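Local coordinates for lipoprotein (Clostridium difficile, PDB 4OTE), which probably binds methionine as the extracytoplasmic substrate-binding lipoprotein of a transport system, and also binds zinc ions, at residues Phe100-Pro112 / Pro160-Asp172. Numbering follows the deposited sequence. Where two conformers were deposited one is given.
Sequences FKKGDTIAISNNP and PSSLPDVTAAFID. With MSE (selenomethionine), chain C.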
loop_
_atom_site.group_PDB
_atom_site.type_symbol
_atom_site.label_atom_id
_atom_site.label_comp_id
_atom_site.label_asym_id
_atom_site.label_seq_id
_atom_site.Cartn_x
_atom_site.Cartn_y
_atom_site.Cartn_z
ATOM N N PHE A 100 10.286 19.080 -13.730
ATOM C CA PHE A 100 8.916 19.273 -14.219
ATOM C C PHE A 100 8.788 20.620 -14.938
ATOM O O PHE A 100 9.385 21.612 -14.523
ATOM C CB PHE A 100 7.882 19.181 -13.082
ATOM C CG PHE A 100 7.502 17.767 -12.709
ATOM C CD1 PHE A 100 6.937 16.911 -13.649
ATOM C CD2 PHE A 100 7.695 17.298 -11.415
ATOM C CE1 PHE A 100 6.590 15.613 -13.309
ATOM C CE2 PHE A 100 7.347 16.000 -11.069
ATOM C CZ PHE A 100 6.794 15.157 -12.017
ATOM N N LYS A 101 8.015 20.635 -16.021
ATOM C CA LYS A 101 7.797 21.839 -16.831
ATOM C C LYS A 101 6.351 21.887 -17.329
ATOM O O LYS A 101 5.592 20.942 -17.120
ATOM C CB LYS A 101 8.768 21.870 -18.018
ATOM C CG LYS A 101 8.812 20.584 -18.835
ATOM C CD LYS A 101 9.030 20.860 -20.316
ATOM C CE LYS A 101 9.358 19.597 -21.100
ATOM N NZ LYS A 101 8.447 18.450 -20.817
ATOM N N LYS A 102 5.983 22.989 -17.984
ATOM C CA LYS A 102 4.640 23.151 -18.563
ATOM C C LYS A 102 4.260 21.983 -19.466
ATOM O O LYS A 102 5.063 21.537 -20.285
ATOM C CB LYS A 102 4.529 24.459 -19.362
ATOM C CG LYS A 102 3.677 25.542 -18.709
ATOM C CD LYS A 102 4.415 26.267 -17.596
ATOM C CE LYS A 102 3.623 27.471 -17.108
ATOM N NZ LYS A 102 4.427 28.343 -16.209
ATOM N N GLY A 103 3.035 21.489 -19.301
ATOM C CA GLY A 103 2.513 20.414 -20.137
ATOM C C GLY A 103 2.714 19.017 -19.578
ATOM O O GLY A 103 2.028 18.081 -19.994
ATOM N N ASP A 104 3.645 18.865 -18.636
ATOM C CA ASP A 104 3.958 17.551 -18.075
ATOM C C ASP A 104 2.737 16.925 -17.401
ATOM O O ASP A 104 1.905 17.623 -16.818
ATOM C CB ASP A 104 5.116 17.639 -17.073
ATOM C CG ASP A 104 6.472 17.837 -17.743
ATOM O OD1 ASP A 104 6.540 17.918 -18.988
ATOM O OD2 ASP A 104 7.484 17.912 -17.015
ATOM N N THR A 105 2.647 15.600 -17.487
ATOM C CA THR A 105 1.506 14.861 -16.968
ATOM C C THR A 105 1.923 13.918 -15.840
ATOM O O THR A 105 2.933 13.218 -15.951
ATOM C CB THR A 105 0.838 14.038 -18.086
ATOM O OG1 THR A 105 1.790 13.119 -18.636
ATOM C CG2 THR A 105 0.327 14.947 -19.195
ATOM N N ILE A 106 1.145 13.908 -14.759
ATOM C CA ILE A 106 1.333 12.947 -13.673
ATOM C C ILE A 106 0.128 12.007 -13.610
ATOM O O ILE A 106 -1.014 12.459 -13.503
ATOM C CB ILE A 106 1.537 13.648 -12.309
ATOM C CG1 ILE A 106 2.819 14.492 -12.338
ATOM C CG2 ILE A 106 1.619 12.622 -11.179
ATOM C CD1 ILE A 106 3.094 15.258 -11.060
ATOM N N ALA A 107 0.388 10.703 -13.690
ATOM C CA ALA A 107 -0.656 9.691 -13.525
ATOM C C ALA A 107 -0.911 9.444 -12.041
ATOM O O ALA A 107 0.031 9.270 -11.266
ATOM C CB ALA A 107 -0.265 8.394 -14.217
ATOM N N ILE A 108 -2.188 9.433 -11.664
ATOM C CA ILE A 108 -2.614 9.253 -10.275
ATOM C C ILE A 108 -3.811 8.296 -10.214
ATOM O O ILE A 108 -4.592 8.209 -11.164
ATOM C CB ILE A 108 -2.998 10.613 -9.642
ATOM C CG1 ILE A 108 -1.797 11.559 -9.637
ATOM C CG2 ILE A 108 -3.499 10.451 -8.216
ATOM C CD1 ILE A 108 -1.937 12.709 -8.662
ATOM N N SER A 109 -3.952 7.590 -9.095
ATOM C CA SER A 109 -5.076 6.689 -8.874
ATOM C C SER A 109 -6.395 7.457 -8.785
ATOM O O SER A 109 -6.450 8.548 -8.220
ATOM C CB SER A 109 -4.868 5.886 -7.589
ATOM O OG SER A 109 -6.014 5.110 -7.279
ATOM N N ASN A 110 -7.453 6.869 -9.336
ATOM C CA ASN A 110 -8.799 7.436 -9.226
ATOM C C ASN A 110 -9.467 7.189 -7.864
ATOM O O ASN A 110 -10.610 7.588 -7.656
ATOM C CB ASN A 110 -9.700 6.942 -10.372
ATOM C CG ASN A 110 -9.775 5.426 -10.463
ATOM O OD1 ASN A 110 -9.514 4.714 -9.492
ATOM N ND2 ASN A 110 -10.129 4.924 -11.641
ATOM N N ASN A 111 -8.761 6.523 -6.949
ATOM C CA ASN A 111 -9.188 6.419 -5.554
ATOM C C ASN A 111 -9.125 7.800 -4.884
ATOM O O ASN A 111 -8.049 8.386 -4.796
ATOM C CB ASN A 111 -8.298 5.421 -4.804
ATOM C CG ASN A 111 -8.680 5.274 -3.339
ATOM O OD1 ASN A 111 -8.266 6.068 -2.496
ATOM N ND2 ASN A 111 -9.453 4.239 -3.026
ATOM N N PRO A 112 -10.276 8.327 -4.415
ATOM C CA PRO A 112 -10.304 9.688 -3.855
ATOM C C PRO A 112 -9.274 9.956 -2.752
ATOM O O PRO A 112 -8.669 11.029 -2.725
ATOM C CB PRO A 112 -11.726 9.811 -3.298
ATOM C CG PRO A 112 -12.536 8.876 -4.126
ATOM C CD PRO A 112 -11.626 7.731 -4.469
ATOM N N PRO A 160 1.163 1.425 -13.838
ATOM C CA PRO A 160 2.505 1.009 -14.257
ATOM C C PRO A 160 2.731 1.061 -15.777
ATOM O O PRO A 160 3.769 1.550 -16.227
ATOM C CB PRO A 160 2.603 -0.425 -13.735
ATOM C CG PRO A 160 1.710 -0.439 -12.544
ATOM C CD PRO A 160 0.555 0.447 -12.917
ATOM N N SER A 161 1.760 0.593 -16.558
ATOM C CA SER A 161 1.892 0.595 -18.021
ATOM C C SER A 161 1.736 1.987 -18.654
ATOM O O SER A 161 1.942 2.139 -19.854
ATOM C CB SER A 161 0.889 -0.373 -18.656
ATOM O OG SER A 161 -0.431 0.136 -18.588
ATOM N N SER A 162 1.372 2.990 -17.854
ATOM C CA SER A 162 1.214 4.363 -18.342
ATOM C C SER A 162 2.521 5.173 -18.357
ATOM O O SER A 162 2.582 6.249 -18.964
ATOM C CB SER A 162 0.179 5.100 -17.486
ATOM O OG SER A 162 0.731 5.515 -16.244
ATOM N N LEU A 163 3.559 4.663 -17.693
ATOM C CA LEU A 163 4.807 5.418 -17.507
ATOM C C LEU A 163 5.481 5.888 -18.801
ATOM O O LEU A 163 6.057 6.975 -18.827
ATOM C CB LEU A 163 5.809 4.620 -16.658
ATOM C CG LEU A 163 5.610 4.704 -15.143
ATOM C CD1 LEU A 163 6.510 3.696 -14.440
ATOM C CD2 LEU A 163 5.874 6.112 -14.624
ATOM N N PRO A 164 5.427 5.077 -19.871
ATOM C CA PRO A 164 5.964 5.558 -21.148
ATOM C C PRO A 164 5.180 6.727 -21.760
ATOM O O PRO A 164 5.741 7.491 -22.538
ATOM C CB PRO A 164 5.877 4.322 -22.053
ATOM C CG PRO A 164 5.871 3.165 -21.117
ATOM C CD PRO A 164 5.091 3.644 -19.930
ATOM N N ASP A 165 3.905 6.867 -21.401
ATOM C CA ASP A 165 3.031 7.876 -22.005
ATOM C C ASP A 165 2.810 9.112 -21.125
ATOM O O ASP A 165 2.121 10.045 -21.539
ATOM C CB ASP A 165 1.676 7.244 -22.341
ATOM C CG ASP A 165 1.815 5.929 -23.093
ATOM O OD1 ASP A 165 2.672 5.842 -23.996
ATOM O OD2 ASP A 165 1.067 4.982 -22.774
ATOM N N VAL A 166 3.376 9.113 -19.919
ATOM C CA VAL A 166 3.268 10.254 -18.999
ATOM C C VAL A 166 4.650 10.663 -18.497
ATOM O O VAL A 166 5.624 9.950 -18.717
ATOM C CB VAL A 166 2.349 9.945 -17.791
ATOM C CG1 VAL A 166 0.958 9.546 -18.266
ATOM C CG2 VAL A 166 2.947 8.862 -16.897
ATOM N N THR A 167 4.734 11.813 -17.832
ATOM C CA THR A 167 6.014 12.308 -17.319
ATOM C C THR A 167 6.432 11.544 -16.070
ATOM O O THR A 167 7.578 11.125 -15.958
ATOM C CB THR A 167 5.970 13.811 -16.980
ATOM O OG1 THR A 167 5.459 14.546 -18.098
ATOM C CG2 THR A 167 7.369 14.327 -16.633
ATOM N N ALA A 168 5.496 11.386 -15.136
ATOM C CA ALA A 168 5.730 10.641 -13.899
ATOM C C ALA A 168 4.431 10.010 -13.394
ATOM O O ALA A 168 3.351 10.369 -13.856
ATOM C CB ALA A 168 6.311 11.559 -12.838
ATOM N N ALA A 169 4.543 9.076 -12.448
ATOM C CA ALA A 169 3.367 8.405 -11.888
ATOM C C ALA A 169 3.586 7.930 -10.448
ATOM O O ALA A 169 4.651 7.404 -10.120
ATOM C CB ALA A 169 2.971 7.229 -12.767
ATOM N N PHE A 170 2.577 8.136 -9.602
ATOM C CA PHE A 170 2.561 7.586 -8.241
ATOM C C PHE A 170 2.076 6.136 -8.293
ATOM O O PHE A 170 0.967 5.873 -8.766
ATOM C CB PHE A 170 1.625 8.389 -7.327
ATOM C CG PHE A 170 2.257 9.614 -6.713
ATOM C CD1 PHE A 170 3.229 9.492 -5.731
ATOM C CD2 PHE A 170 1.850 10.888 -7.089
ATOM C CE1 PHE A 170 3.801 10.614 -5.153
ATOM C CE2 PHE A 170 2.423 12.013 -6.517
ATOM C CZ PHE A 170 3.395 11.875 -5.544
ATOM N N ILE A 171 2.901 5.202 -7.815
ATOM C CA ILE A 171 2.563 3.775 -7.864
ATOM C C ILE A 171 2.845 3.076 -6.532
ATOM O O ILE A 171 3.964 3.134 -6.004
ATOM C CB ILE A 171 3.337 3.045 -8.988
ATOM C CG1 ILE A 171 3.187 3.784 -10.322
ATOM C CG2 ILE A 171 2.839 1.609 -9.133
ATOM C CD1 ILE A 171 3.942 3.155 -11.473
ATOM N N ASP A 172 1.820 2.410 -6.000
ATOM C CA ASP A 172 1.965 1.588 -4.802
ATOM C C ASP A 172 3.041 0.533 -5.019
ATOM O O ASP A 172 3.144 -0.049 -6.099
ATOM C CB ASP A 172 0.648 0.886 -4.449
ATOM C CG ASP A 172 -0.418 1.841 -3.950
ATOM O OD1 ASP A 172 -0.299 3.059 -4.197
ATOM O OD2 ASP A 172 -1.385 1.371 -3.314
HETATM N N MSE C 301 0.747 -1.216 0.106
HETATM C CA MSE C 301 -0.273 -0.134 -0.099
HETATM C C MSE C 301 0.250 1.131 0.489
HETATM O O MSE C 301 0.595 1.178 1.674
HETATM O OXT MSE C 301 0.329 2.137 -0.220
HETATM C CB MSE C 301 -1.624 -0.451 0.542
HETATM C CG MSE C 301 -2.684 0.592 0.179
HETATM SE SE MSE C 301 -4.358 0.264 1.169
HETATM C CE MSE C 301 -4.916 -1.334 0.184
#
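Ile106 and Ala107 pair with Ala168 and Ala169 as neighbouring parallel strands, 105-109 and 168-171, in the five-stranded mixed sheet of one lobe of a periplasmic-binding-protein fold. The strand segments run nearly parallel, 17° apart. Strand 150-154 adds to the other edge of 105-109.

Backbone bonds set the register. Ala107 N donates to Ala168 O at 3.0 Å, and Phe170 N donates to Ala107 O at 3.2 Å. Where the pairing begins, Thr105 O accepts from both Thr167 N and Ala168 N. The bond from Ala168 N is the straighter, 162° at the hydrogen against 135°.

Side chains pack on both faces. On one, Ala107 CB meets Ala169 CB at 3.7 Å, with Val166 CG2 close by. Ser162 OG is a polar neighbour here, hydrogen-bonded to Ile159 O. On the other, Ala168 CB lies at the edge of the Phe100 ring, 3.7 Å from CZ. Phe170 also lies on this side, loosely touching Ile106 and Ile108, and its ring reaches helix 112-124.

The chain continues from strand 168-171 to Asp172, in the selenomethionine pocket. Asp172 OD2 is hydrogen-bonded to Tyr42 OH and comes within 3.6 Å of the ligand OXT.

Side-chain polar bonds gather at the far end. Lys101 NZ bridges to the syn side of Asp104 OD1, while Lys101 N meets OD2 from above the carboxylate plane. The Thr167 side chain crosses that of Asp104 at about a right angle. Its CG2, anti to the backbone N, reaches Phe100 CE1, and its OG1 accepts from Thr105 N at 3.1 Å.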